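PDB 1MDB: 2,3-dihydroxybenzoate-AMP ligase from Bacillus subtilis, which belongs to the ANL superfamily of AMP-binding enzymes, with a further C-terminal domain, and is modelled here with adenosine monophosphate and 2,3-dihydroxy-benzoic acid bound. Local coordinates for residues M1-F5 / G391-A395; R41-C46 / G250-L255; G71-K75 / R97-L101; S111-T115 / Q143-L148; L238-G242 / L336-T340. One frame throughout, in Å; residues are numbered along the deposited sequence.

Contact 1: residues M1-F5 / G391-A395; sequences MLKGF and GYYKA. With SO4 (sulfate ion), chain B.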
# COMPACT_ATOMS: atom_id res chain seq x y z
N MET A 1 19.56 -19.71 0.25
CA MET A 1 18.71 -18.77 1.03
C MET A 1 19.34 -17.39 1.18
O MET A 1 20.51 -17.25 1.55
CB MET A 1 18.44 -19.32 2.43
CG MET A 1 17.24 -20.24 2.53
SD MET A 1 16.26 -19.81 3.98
CE MET A 1 17.37 -20.31 5.32
N LEU A 2 18.53 -16.36 0.90
CA LEU A 2 18.98 -14.98 1.03
C LEU A 2 19.39 -14.74 2.48
O LEU A 2 18.69 -15.13 3.41
CB LEU A 2 17.84 -14.03 0.66
CG LEU A 2 18.19 -12.54 0.73
CD1 LEU A 2 19.15 -12.18 -0.40
CD2 LEU A 2 16.93 -11.71 0.64
N LYS A 3 20.53 -14.09 2.67
CA LYS A 3 21.00 -13.79 4.01
C LYS A 3 20.08 -12.74 4.61
O LYS A 3 19.83 -11.70 4.00
CB LYS A 3 22.43 -13.25 3.97
CG LYS A 3 22.95 -12.78 5.31
CD LYS A 3 24.35 -12.19 5.19
CE LYS A 3 24.85 -11.65 6.53
NZ LYS A 3 26.21 -11.08 6.41
N GLY A 4 19.56 -13.01 5.81
CA GLY A 4 18.68 -12.05 6.46
C GLY A 4 17.21 -12.39 6.38
O GLY A 4 16.38 -11.74 7.00
N PHE A 5 16.90 -13.42 5.61
CA PHE A 5 15.53 -13.88 5.41
C PHE A 5 15.15 -14.90 6.48
O PHE A 5 15.96 -15.74 6.87
CB PHE A 5 15.43 -14.50 4.02
CG PHE A 5 14.24 -15.38 3.81
CD1 PHE A 5 12.95 -14.86 3.84
CD2 PHE A 5 14.41 -16.74 3.53
CE1 PHE A 5 11.84 -15.68 3.59
CE2 PHE A 5 13.31 -17.56 3.28
CZ PHE A 5 12.03 -17.04 3.30
N GLY A 391 9.44 -12.57 9.65
CA GLY A 391 10.49 -11.70 10.15
C GLY A 391 10.99 -10.70 9.13
O GLY A 391 11.00 -10.97 7.92
N TYR A 392 11.39 -9.52 9.62
CA TYR A 392 11.90 -8.48 8.74
C TYR A 392 13.33 -8.79 8.33
O TYR A 392 14.03 -9.55 8.99
CB TYR A 392 11.86 -7.11 9.43
CG TYR A 392 10.47 -6.59 9.72
CD1 TYR A 392 9.91 -6.72 10.99
CD2 TYR A 392 9.73 -5.94 8.73
CE1 TYR A 392 8.64 -6.21 11.26
CE2 TYR A 392 8.46 -5.44 9.00
CZ TYR A 392 7.92 -5.58 10.26
OH TYR A 392 6.67 -5.09 10.51
N TYR A 393 13.76 -8.17 7.23
CA TYR A 393 15.09 -8.34 6.68
C TYR A 393 16.18 -7.82 7.62
O TYR A 393 16.12 -6.68 8.09
CB TYR A 393 15.14 -7.60 5.34
CG TYR A 393 16.42 -7.72 4.57
CD1 TYR A 393 16.84 -8.94 4.05
CD2 TYR A 393 17.20 -6.59 4.33
CE1 TYR A 393 18.01 -9.03 3.29
CE2 TYR A 393 18.36 -6.67 3.58
CZ TYR A 393 18.76 -7.89 3.06
OH TYR A 393 19.91 -7.93 2.33
N LYS A 394 17.17 -8.67 7.91
CA LYS A 394 18.28 -8.33 8.81
C LYS A 394 17.86 -7.41 9.95
O LYS A 394 18.38 -6.30 10.06
CB LYS A 394 19.42 -7.66 8.02
CG LYS A 394 19.96 -8.47 6.86
CD LYS A 394 21.13 -7.77 6.21
CE LYS A 394 21.70 -8.60 5.07
NZ LYS A 394 22.89 -7.95 4.43
N ALA A 395 16.93 -7.85 10.79
CA ALA A 395 16.48 -7.00 11.90
C ALA A 395 16.10 -7.84 13.11
O ALA A 395 14.94 -7.86 13.53
CB ALA A 395 15.30 -6.15 11.45
S SO4 B . 23.50 -12.52 0.37
O1 SO4 B . 23.18 -11.20 0.94
O2 SO4 B . 22.45 -13.49 0.73
O3 SO4 B . 23.58 -12.41 -1.10
O4 SO4 B . 24.80 -12.97 0.89
O HOH W 1 20.92 -10.17 2.08

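Contact 2: residues R41-C46 / G250-L255; sequences RIAITC and GGRVVL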
# COMPACT_ATOMS: atom_id res chain seq x y z
N ARG A 41 -3.17 -9.71 -26.11
CA ARG A 41 -3.97 -8.89 -25.20
C ARG A 41 -3.13 -7.75 -24.67
O ARG A 41 -1.93 -7.91 -24.42
CB ARG A 41 -4.45 -9.69 -23.99
CG ARG A 41 -5.49 -10.73 -24.26
CD ARG A 41 -6.02 -11.22 -22.92
NE ARG A 41 -6.74 -12.48 -23.06
CZ ARG A 41 -7.24 -13.17 -22.04
NH1 ARG A 41 -7.10 -12.72 -20.80
NH2 ARG A 41 -7.87 -14.31 -22.27
N ILE A 42 -3.76 -6.60 -24.50
CA ILE A 42 -3.09 -5.43 -23.96
C ILE A 42 -3.01 -5.64 -22.44
O ILE A 42 -4.03 -5.86 -21.78
CB ILE A 42 -3.87 -4.16 -24.29
CG1 ILE A 42 -4.02 -4.05 -25.81
CG2 ILE A 42 -3.17 -2.93 -23.73
CD1 ILE A 42 -2.68 -4.05 -26.57
N ALA A 43 -1.80 -5.59 -21.90
CA ALA A 43 -1.59 -5.79 -20.46
C ALA A 43 -1.46 -4.46 -19.74
O ALA A 43 -1.93 -4.30 -18.61
CB ALA A 43 -0.32 -6.62 -20.22
N ILE A 44 -0.83 -3.50 -20.41
CA ILE A 44 -0.60 -2.20 -19.83
C ILE A 44 -0.92 -1.05 -20.78
O ILE A 44 -0.55 -1.09 -21.96
CB ILE A 44 0.88 -2.06 -19.43
CG1 ILE A 44 1.26 -3.18 -18.47
CG2 ILE A 44 1.12 -0.68 -18.84
CD1 ILE A 44 2.75 -3.38 -18.35
N THR A 45 -1.59 -0.04 -20.26
CA THR A 45 -1.94 1.14 -21.03
C THR A 45 -1.42 2.36 -20.31
O THR A 45 -1.60 2.50 -19.10
CB THR A 45 -3.46 1.26 -21.20
OG1 THR A 45 -3.93 0.20 -22.03
CG2 THR A 45 -3.81 2.60 -21.82
N CYS A 46 -0.79 3.26 -21.05
CA CYS A 46 -0.24 4.47 -20.47
C CYS A 46 -0.32 5.58 -21.51
O CYS A 46 0.44 5.60 -22.48
CB CYS A 46 1.22 4.24 -20.05
SG CYS A 46 1.92 5.58 -19.11
N GLY A 250 -5.04 -11.89 -16.29
CA GLY A 250 -5.12 -11.61 -17.71
C GLY A 250 -5.89 -10.36 -18.06
O GLY A 250 -6.31 -10.18 -19.20
N GLY A 251 -6.08 -9.47 -17.08
CA GLY A 251 -6.80 -8.24 -17.34
C GLY A 251 -5.90 -7.17 -17.93
O GLY A 251 -4.84 -7.47 -18.47
N ARG A 252 -6.32 -5.91 -17.82
CA ARG A 252 -5.56 -4.81 -18.38
C ARG A 252 -5.40 -3.68 -17.37
O ARG A 252 -6.36 -3.28 -16.73
CB ARG A 252 -6.24 -4.28 -19.64
CG ARG A 252 -5.63 -3.01 -20.21
CD ARG A 252 -6.15 -2.74 -21.62
NE ARG A 252 -7.56 -2.34 -21.66
CZ ARG A 252 -7.96 -1.07 -21.71
NH1 ARG A 252 -7.06 -0.10 -21.73
NH2 ARG A 252 -9.25 -0.77 -21.73
N VAL A 253 -4.18 -3.16 -17.26
CA VAL A 253 -3.86 -2.09 -16.33
C VAL A 253 -3.74 -0.74 -17.04
O VAL A 253 -3.09 -0.64 -18.08
CB VAL A 253 -2.50 -2.37 -15.61
CG1 VAL A 253 -2.07 -1.16 -14.82
CG2 VAL A 253 -2.61 -3.60 -14.71
N VAL A 254 -4.35 0.28 -16.47
CA VAL A 254 -4.26 1.63 -17.03
C VAL A 254 -3.47 2.45 -16.04
O VAL A 254 -3.80 2.48 -14.85
CB VAL A 254 -5.63 2.29 -17.20
CG1 VAL A 254 -5.45 3.66 -17.80
CG2 VAL A 254 -6.54 1.42 -18.05
N LEU A 255 -2.45 3.15 -16.51
CA LEU A 255 -1.62 3.95 -15.62
C LEU A 255 -1.99 5.43 -15.58
O LEU A 255 -1.94 6.12 -16.59
CB LEU A 255 -0.15 3.80 -16.02
CG LEU A 255 0.31 2.34 -16.11
CD1 LEU A 255 1.72 2.27 -16.69
CD2 LEU A 255 0.27 1.70 -14.73

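Contact 3: residues G71-K75 / R97-L101; sequences GIQQK and RLGAL. With SO4 (sulfate ion), chain B.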
# COMPACT_ATOMS: atom_id res chain seq x y z
N GLY A 71 26.27 -6.67 -15.12
CA GLY A 71 26.99 -7.22 -13.98
C GLY A 71 26.11 -7.47 -12.78
O GLY A 71 26.60 -7.80 -11.70
N ILE A 72 24.80 -7.30 -12.94
CA ILE A 72 23.87 -7.53 -11.84
C ILE A 72 23.69 -9.03 -11.73
O ILE A 72 23.42 -9.69 -12.72
CB ILE A 72 22.51 -6.86 -12.09
CG1 ILE A 72 22.66 -5.34 -12.01
CG2 ILE A 72 21.49 -7.36 -11.06
CD1 ILE A 72 21.40 -4.59 -12.29
N GLN A 73 23.85 -9.57 -10.52
CA GLN A 73 23.73 -11.02 -10.34
C GLN A 73 22.55 -11.46 -9.48
O GLN A 73 21.89 -10.66 -8.82
CB GLN A 73 25.01 -11.56 -9.72
CG GLN A 73 26.29 -11.10 -10.41
CD GLN A 73 27.52 -11.56 -9.65
OE1 GLN A 73 27.66 -12.75 -9.35
NE2 GLN A 73 28.40 -10.63 -9.33
N GLN A 74 22.32 -12.77 -9.49
CA GLN A 74 21.25 -13.37 -8.70
C GLN A 74 21.47 -13.02 -7.22
O GLN A 74 22.59 -13.06 -6.73
CB GLN A 74 21.24 -14.89 -8.92
CG GLN A 74 20.12 -15.63 -8.20
CD GLN A 74 19.88 -17.02 -8.79
OE1 GLN A 74 20.82 -17.79 -9.01
NE2 GLN A 74 18.62 -17.34 -9.05
N LYS A 75 20.38 -12.68 -6.54
CA LYS A 75 20.38 -12.29 -5.13
C LYS A 75 20.74 -10.81 -4.93
O LYS A 75 20.59 -10.27 -3.84
CB LYS A 75 21.33 -13.16 -4.29
CG LYS A 75 20.83 -14.58 -4.04
CD LYS A 75 21.55 -15.22 -2.84
CE LYS A 75 23.06 -15.28 -3.05
NZ LYS A 75 23.79 -15.73 -1.83
N ARG A 97 13.46 -12.52 -13.43
CA ARG A 97 14.05 -13.62 -14.21
C ARG A 97 15.55 -13.80 -14.00
O ARG A 97 16.10 -14.87 -14.28
CB ARG A 97 13.76 -13.44 -15.71
CG ARG A 97 12.26 -13.40 -16.03
CD ARG A 97 11.89 -14.29 -17.19
NE ARG A 97 11.25 -13.52 -18.24
CZ ARG A 97 10.03 -13.75 -18.73
NH1 ARG A 97 9.29 -14.74 -18.27
NH2 ARG A 97 9.56 -12.97 -19.68
N LEU A 98 16.21 -12.76 -13.50
CA LEU A 98 17.64 -12.81 -13.23
C LEU A 98 17.85 -13.23 -11.79
O LEU A 98 18.98 -13.46 -11.36
CB LEU A 98 18.26 -11.43 -13.46
CG LEU A 98 19.75 -11.22 -13.15
CD1 LEU A 98 20.60 -12.25 -13.89
CD2 LEU A 98 20.15 -9.81 -13.56
N GLY A 99 16.76 -13.33 -11.04
CA GLY A 99 16.87 -13.70 -9.64
C GLY A 99 17.35 -12.52 -8.79
O GLY A 99 17.78 -12.71 -7.64
N ALA A 100 17.30 -11.32 -9.36
CA ALA A 100 17.70 -10.12 -8.64
C ALA A 100 16.49 -9.60 -7.87
O ALA A 100 15.34 -9.77 -8.30
CB ALA A 100 18.21 -9.07 -9.61
N LEU A 101 16.75 -8.94 -6.75
CA LEU A 101 15.69 -8.44 -5.89
C LEU A 101 15.36 -6.96 -5.92
O LEU A 101 16.16 -6.11 -5.51
CB LEU A 101 16.00 -8.82 -4.44
CG LEU A 101 15.74 -10.26 -3.95
CD1 LEU A 101 16.36 -11.26 -4.90
CD2 LEU A 101 16.29 -10.42 -2.54
S SO4 B . 23.50 -12.52 0.37
O1 SO4 B . 23.18 -11.20 0.94
O2 SO4 B . 22.45 -13.49 0.73
O3 SO4 B . 23.58 -12.41 -1.10
O4 SO4 B . 24.80 -12.97 0.89

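Contact 4: residues S111-T115 / Q143-L148; sequences SSEIT and QVQSKL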
# COMPACT_ATOMS: atom_id res chain seq x y z
N SER A 111 16.84 11.56 -0.81
CA SER A 111 18.17 11.06 -0.49
C SER A 111 18.33 10.36 0.85
O SER A 111 19.02 9.35 0.94
CB SER A 111 19.19 12.19 -0.59
OG SER A 111 19.06 13.08 0.48
N SER A 112 17.71 10.87 1.90
CA SER A 112 17.84 10.25 3.20
C SER A 112 17.29 8.81 3.19
O SER A 112 17.98 7.88 3.62
CB SER A 112 17.12 11.07 4.26
OG SER A 112 17.79 10.96 5.50
N GLU A 113 16.07 8.62 2.69
CA GLU A 113 15.50 7.28 2.64
C GLU A 113 16.19 6.41 1.57
O GLU A 113 16.51 5.26 1.83
CB GLU A 113 14.00 7.33 2.36
CG GLU A 113 13.20 8.04 3.43
CD GLU A 113 12.60 9.32 2.92
OE1 GLU A 113 13.29 10.08 2.21
OE2 GLU A 113 11.42 9.57 3.24
N ILE A 114 16.43 6.97 0.39
CA ILE A 114 17.08 6.20 -0.67
C ILE A 114 18.49 5.75 -0.27
O ILE A 114 18.85 4.59 -0.44
CB ILE A 114 17.15 6.99 -2.00
CG1 ILE A 114 15.73 7.31 -2.49
CG2 ILE A 114 17.88 6.17 -3.07
CD1 ILE A 114 14.81 6.09 -2.63
N THR A 115 19.28 6.68 0.27
CA THR A 115 20.63 6.34 0.71
C THR A 115 20.57 5.17 1.71
O THR A 115 21.39 4.26 1.68
CB THR A 115 21.32 7.56 1.37
OG1 THR A 115 21.44 8.60 0.40
CG2 THR A 115 22.72 7.20 1.87
N GLN A 143 22.81 13.07 -5.39
CA GLN A 143 22.90 13.21 -3.95
C GLN A 143 23.23 11.85 -3.34
O GLN A 143 24.08 11.74 -2.45
CB GLN A 143 21.58 13.74 -3.38
CG GLN A 143 21.38 15.22 -3.66
CD GLN A 143 20.02 15.74 -3.24
OE1 GLN A 143 19.88 16.91 -2.88
NE2 GLN A 143 19.02 14.87 -3.28
N VAL A 144 22.57 10.81 -3.83
CA VAL A 144 22.83 9.48 -3.29
C VAL A 144 24.28 9.04 -3.52
O VAL A 144 24.95 8.63 -2.57
CB VAL A 144 21.84 8.44 -3.88
CG1 VAL A 144 22.14 7.06 -3.30
CG2 VAL A 144 20.41 8.84 -3.53
N GLN A 145 24.77 9.14 -4.76
CA GLN A 145 26.15 8.73 -5.05
C GLN A 145 27.18 9.45 -4.19
O GLN A 145 28.17 8.85 -3.75
CB GLN A 145 26.52 8.96 -6.52
CG GLN A 145 25.95 7.96 -7.51
CD GLN A 145 26.74 7.91 -8.81
OE1 GLN A 145 27.28 8.92 -9.26
NE2 GLN A 145 26.81 6.73 -9.42
N SER A 146 26.98 10.75 -3.95
CA SER A 146 27.93 11.49 -3.13
C SER A 146 27.96 10.93 -1.71
O SER A 146 28.91 11.15 -0.95
CB SER A 146 27.60 13.00 -3.13
OG SER A 146 26.36 13.28 -2.52
N LYS A 147 26.91 10.20 -1.34
CA LYS A 147 26.87 9.59 -0.02
C LYS A 147 27.34 8.14 -0.15
O LYS A 147 27.88 7.57 0.80
CB LYS A 147 25.46 9.63 0.57
CG LYS A 147 25.07 10.96 1.17
CD LYS A 147 23.61 10.96 1.60
CE LYS A 147 23.15 12.33 2.08
NZ LYS A 147 21.68 12.35 2.32
N LEU A 148 27.14 7.55 -1.32
CA LEU A 148 27.55 6.16 -1.56
C LEU A 148 28.29 6.03 -2.88
O LEU A 148 27.73 5.60 -3.88
CB LEU A 148 26.32 5.24 -1.56
CG LEU A 148 25.40 5.26 -0.34
CD1 LEU A 148 24.22 4.33 -0.57
CD2 LEU A 148 26.17 4.85 0.90

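Contact 5: residues L238-G242 / L336-T340; sequences LSSPG and LVNYT. With DBH (2,3-dihydroxy-benzoic acid), chain E.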
# COMPACT_ATOMS: atom_id res chain seq x y z
N LEU A 238 -0.21 -2.66 -5.72
CA LEU A 238 0.61 -3.61 -6.45
C LEU A 238 0.06 -5.03 -6.40
O LEU A 238 0.24 -5.79 -7.35
CB LEU A 238 2.04 -3.66 -5.88
CG LEU A 238 3.04 -4.60 -6.58
CD1 LEU A 238 3.51 -3.94 -7.88
CD2 LEU A 238 4.25 -4.87 -5.69
N SER A 239 -0.61 -5.38 -5.30
CA SER A 239 -1.08 -6.75 -5.12
C SER A 239 -2.43 -7.02 -4.45
O SER A 239 -2.78 -8.19 -4.24
CB SER A 239 -0.03 -7.51 -4.32
OG SER A 239 -0.04 -7.06 -2.97
N SER A 240 -3.19 -5.99 -4.10
CA SER A 240 -4.46 -6.24 -3.42
C SER A 240 -5.73 -5.72 -4.09
O SER A 240 -6.44 -4.89 -3.51
CB SER A 240 -4.40 -5.68 -1.99
OG SER A 240 -3.27 -6.18 -1.29
N PRO A 241 -6.04 -6.19 -5.32
CA PRO A 241 -5.29 -7.15 -6.13
C PRO A 241 -4.12 -6.47 -6.85
O PRO A 241 -3.15 -7.12 -7.24
CB PRO A 241 -6.36 -7.68 -7.09
CG PRO A 241 -7.24 -6.48 -7.29
CD PRO A 241 -7.39 -5.97 -5.88
N GLY A 242 -4.24 -5.17 -7.05
CA GLY A 242 -3.18 -4.40 -7.69
C GLY A 242 -2.90 -4.65 -9.16
O GLY A 242 -3.62 -5.38 -9.85
N LEU A 336 -0.96 -10.33 5.84
CA LEU A 336 -2.41 -10.29 5.89
C LEU A 336 -3.15 -9.20 5.13
O LEU A 336 -2.85 -8.01 5.26
CB LEU A 336 -2.87 -10.26 7.35
CG LEU A 336 -4.39 -10.31 7.55
CD1 LEU A 336 -4.91 -11.64 7.01
CD2 LEU A 336 -4.75 -10.16 9.02
N VAL A 337 -4.15 -9.62 4.35
CA VAL A 337 -4.98 -8.69 3.61
C VAL A 337 -6.44 -9.09 3.81
O VAL A 337 -6.80 -10.26 3.63
CB VAL A 337 -4.67 -8.70 2.10
CG1 VAL A 337 -5.66 -7.80 1.36
CG2 VAL A 337 -3.24 -8.22 1.86
N ASN A 338 -7.26 -8.13 4.21
CA ASN A 338 -8.68 -8.35 4.46
C ASN A 338 -9.55 -7.56 3.49
O ASN A 338 -9.26 -6.39 3.19
CB ASN A 338 -9.04 -7.92 5.89
CG ASN A 338 -8.19 -8.60 6.93
OD1 ASN A 338 -8.38 -9.78 7.23
ND2 ASN A 338 -7.22 -7.87 7.48
N TYR A 339 -10.64 -8.17 3.02
CA TYR A 339 -11.54 -7.48 2.09
C TYR A 339 -13.01 -7.71 2.45
O TYR A 339 -13.37 -8.77 2.95
CB TYR A 339 -11.41 -8.00 0.65
CG TYR A 339 -10.05 -7.98 -0.02
CD1 TYR A 339 -9.13 -9.01 0.19
CD2 TYR A 339 -9.72 -6.98 -0.94
CE1 TYR A 339 -7.93 -9.04 -0.52
CE2 TYR A 339 -8.52 -7.01 -1.64
CZ TYR A 339 -7.63 -8.04 -1.43
OH TYR A 339 -6.45 -8.08 -2.13
N THR A 340 -13.85 -6.71 2.18
CA THR A 340 -15.28 -6.92 2.36
C THR A 340 -15.55 -7.66 1.04
O THR A 340 -14.91 -7.36 0.03
CB THR A 340 -16.07 -5.60 2.39
OG1 THR A 340 -15.70 -4.78 1.28
CG2 THR A 340 -15.82 -4.86 3.69
C21 DBH E . -1.30 -1.00 3.53
O9 DBH E . -1.65 0.13 4.16
C18 DBH E . -2.24 -1.80 2.70
C15 DBH E . -3.57 -1.32 2.49
C12 DBH E . -4.49 -2.07 1.72
C3 DBH E . -1.84 -3.04 2.13
O3 DBH E . -0.54 -3.57 2.30
C6 DBH E . -2.76 -3.79 1.37
C9 DBH E . -4.07 -3.31 1.16
O6 DBH E . -2.37 -4.99 0.82

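Contact 1: residues M1-F5 / G391-A395
The ring of Tyr393 lies obliquely against the chain around Lys3 and Gly4. Its CE1 is 3.3 Å from Lys3 O and 3.9 Å from Leu2 CD2, so one ring atom meets both a carbonyl and an apolar methyl. Its hydroxyl reaches the same carbonyl through water 1. The water accepts from Tyr393 OH (2.5 Å) and donates to Lys3 O (2.7 Å). It also donates to O1 of a sulfate ion (2.7 Å), probably from the crystallisation liquor. That ion takes a direct bond from Lys3 N to SO4 O2 (2.8 Å). One direct bond joins the two backbones, from Lys394 N to Gly4 O (3.3 Å, 158°). The aliphatic part of Lys394 runs beside Lys3, with Lys394 CE 3.8 Å from Lys3 O, while its amine makes a salt bridge with Glu122. Gly4 has a positive phi. A CB there would clash with Lys394 CG, so the close approach depends on glycine. Tyr393 and Leu2 both also touch Arg77. The geometry is that of a type II beta turn, Leu2 to Phe5, with glycine at its third position, docking the N-terminal tail on the loop before helix 396-402.

Contact 2: residues R41-C46 / G250-L255
This is a parallel strand pair, 42-46 beside 252-255, inside a mixed sheet. The strand directions differ by 11°. Arg41 comes first, before the strand. Its NH1 donates to Gly250 O (3.1 Å); Gly250 ends helix 242-248 in a Schellman motif. Ile42 follows, with CG2 3.7 Å from Arg252 CD. Ala43 O accepts from Val253 N (2.9 Å). Ala43 and Ile44 both face Trp51 of strand 49-52, which makes a classic beta bulge on the other side of strand 42-46. Ile44 pairs with Val253, and its CA makes a CA-H...O contact with Val253 O (3.4 Å). Thr45 continues the parallel ladder: its N donates to Val253 O (2.7 Å) and its O accepts from Leu255 N (2.8 Å). Thr45 OG1 takes a bond from Arg252 NH1 (3.2 Å) and also bonds His50, while Arg252 has a salt bridge to Glu271. At Cys46 the contact turns apolar, with Cys46 CB 3.9 Å from Leu255 CD1, the same methyl that lies 3.7 Å from Ile44 CG2.

Contact 3: residues G71-K75 / R97-L101
A Schellman motif ends helix 86-98, and this contact is built on it. Gly99, with positive phi, is the C-prime residue. The motif's bonds run from Ala100 N to Leu95 O and from Gly99 N to Phe96 O. Gly99 O points to the loop 71-75 and accepts a straight hydrogen bond from Lys75 N (2.8 Å, 171°). Just before it, Gln74 CA makes a CA-H...O contact with Leu98 O (3.5 Å). Gln74 is thus held against the end of the helix, and its CA is 4.5 Å from Gly99 CA. A CB on Gly99 would lie 2.6 Å from Gln74 NE2, a clash, so glycine suits both the turn and the neighbour. Gln74 NE2 itself bonds Glu178 O. Ile72 points toward the second segment and forms the apolar side of the contact. Its CG2 is 3.7 Å from Leu98 CD2 and 4.0 Å from Ala100 CB. Lys75 turns its CB away, but its CA packs 4.2 Å from Leu101 CD1. Lys75 NZ makes a weak bond to SO4 O3 (3.4 Å). Leu101 goes on to pair with Asp76 and Val78. The contact therefore joins the entry to strand 77-80 with the entry to strand 101-104, as expected in a beta-alpha-beta crossover between adjacent parallel strands.

Contact 4: residues S111-T115 / Q143-L148
Gln143 opens the second segment, on helix 137-147, with its NE2 3.8 Å from Ser111 CB, a van der Waals approach. Val144 is the apolar centre. Its CG2 lies 3.7 Å from Ile114 CG2, and its CA is 4.0 Å from Thr115 OG1. The CA atoms of Val144 and Thr115 are 5.5 Å apart, the closest such pair. The Thr115 hydroxyl is turned back on its own helix, donating to Ser111 O (2.6 Å), so a polar group can sit in this interface with its bond made. Lys147 then lays its aliphatic chain over Thr115, with Lys147 CD 3.4 Å from Thr115 OG1. Its NZ reaches Ser111 OG in a weak hydrogen bond (3.3 Å). Leu148 ends the segment just past the helix, with CD1 3.6 Å from Thr115 O. It also touches Cys118 and Glu119, one turn further along helix 111-120. The short axes pass 9.6 Å apart and cross at -53°, near the value expected for i±4 ridges packing into each other's grooves. The two helices flank strand 125-132 in sequence and pack side by side, as successive crossover helices do in an alpha/beta fold.

Contact 5: residues L238-G242 / L336-T340
Polar bonding here runs to the ligand and to neighbouring residues rather than between the two segments. Ser240 OG and O6 of 2,3-dihydroxy-benzoic acid are hydrogen-bonded at 2.6 Å, and either could be the donor. O6 is a ring hydroxyl of the ligand. Asn235 ND2 gives the ligand a second bond. Tyr339 OH bonds Ser214, and Ser240 O bonds Gln304. Tyr339 OH and Ser240 O are 3.5 Å apart, but the angle is too poor for a bond.

Close non-bonded approaches join the segments. The Tyr339 hydroxyl sits very tightly against Ser240, with Tyr339 OH 3.0 Å from Ser240 CA and 3.2 Å from Ser240 CB. It also lies 3.7 Å from Pro241 N. The peptide bond before Pro241 is cis, and the chain turns sharply there. Val337 CG2 is 3.8 Å from Ser240 OG and 3.5 Å from DBH O6, so the three meet at one corner of the pocket.

Backbone alternation sets this up. Val337 and Tyr339, two apart on strand 337-339, both point toward Ser240, while Asn338 bonds Phe330 of the adjoining strand. Ser240 and Val337 both line the 2,3-dihydroxy-benzoic acid pocket. The chemistry is consistent with the ring hydroxyl O6 being recognised by the Ser240 hydroxyl, with a Val337 methyl beside it.

Contact 5 is the one that touches 2,3-dihydroxy-benzoic acid, and its Ser240 side chain is about 8 Å from adenosine monophosphate. Contact 1 lies near the same site: the Tyr392 side chain is about 8 Å from adenosine monophosphate and about 11 Å from the acid. Contacts 2 and 5 both reach one mixed sheet, contact 5 through strand 337-339; their nearest atoms are about 5 Å apart. Contact 3 lies where strands 77-80 and 101-104 of the second mixed sheet begin. Contact 4 packs the helices before and after its strand 125-132. Contacts 1 and 3 meet directly, Leu2 CD2 to Leu101 CD2 at 3.5 Å, and share the sulfate ion. Along the chain, contact 1 encloses all the others.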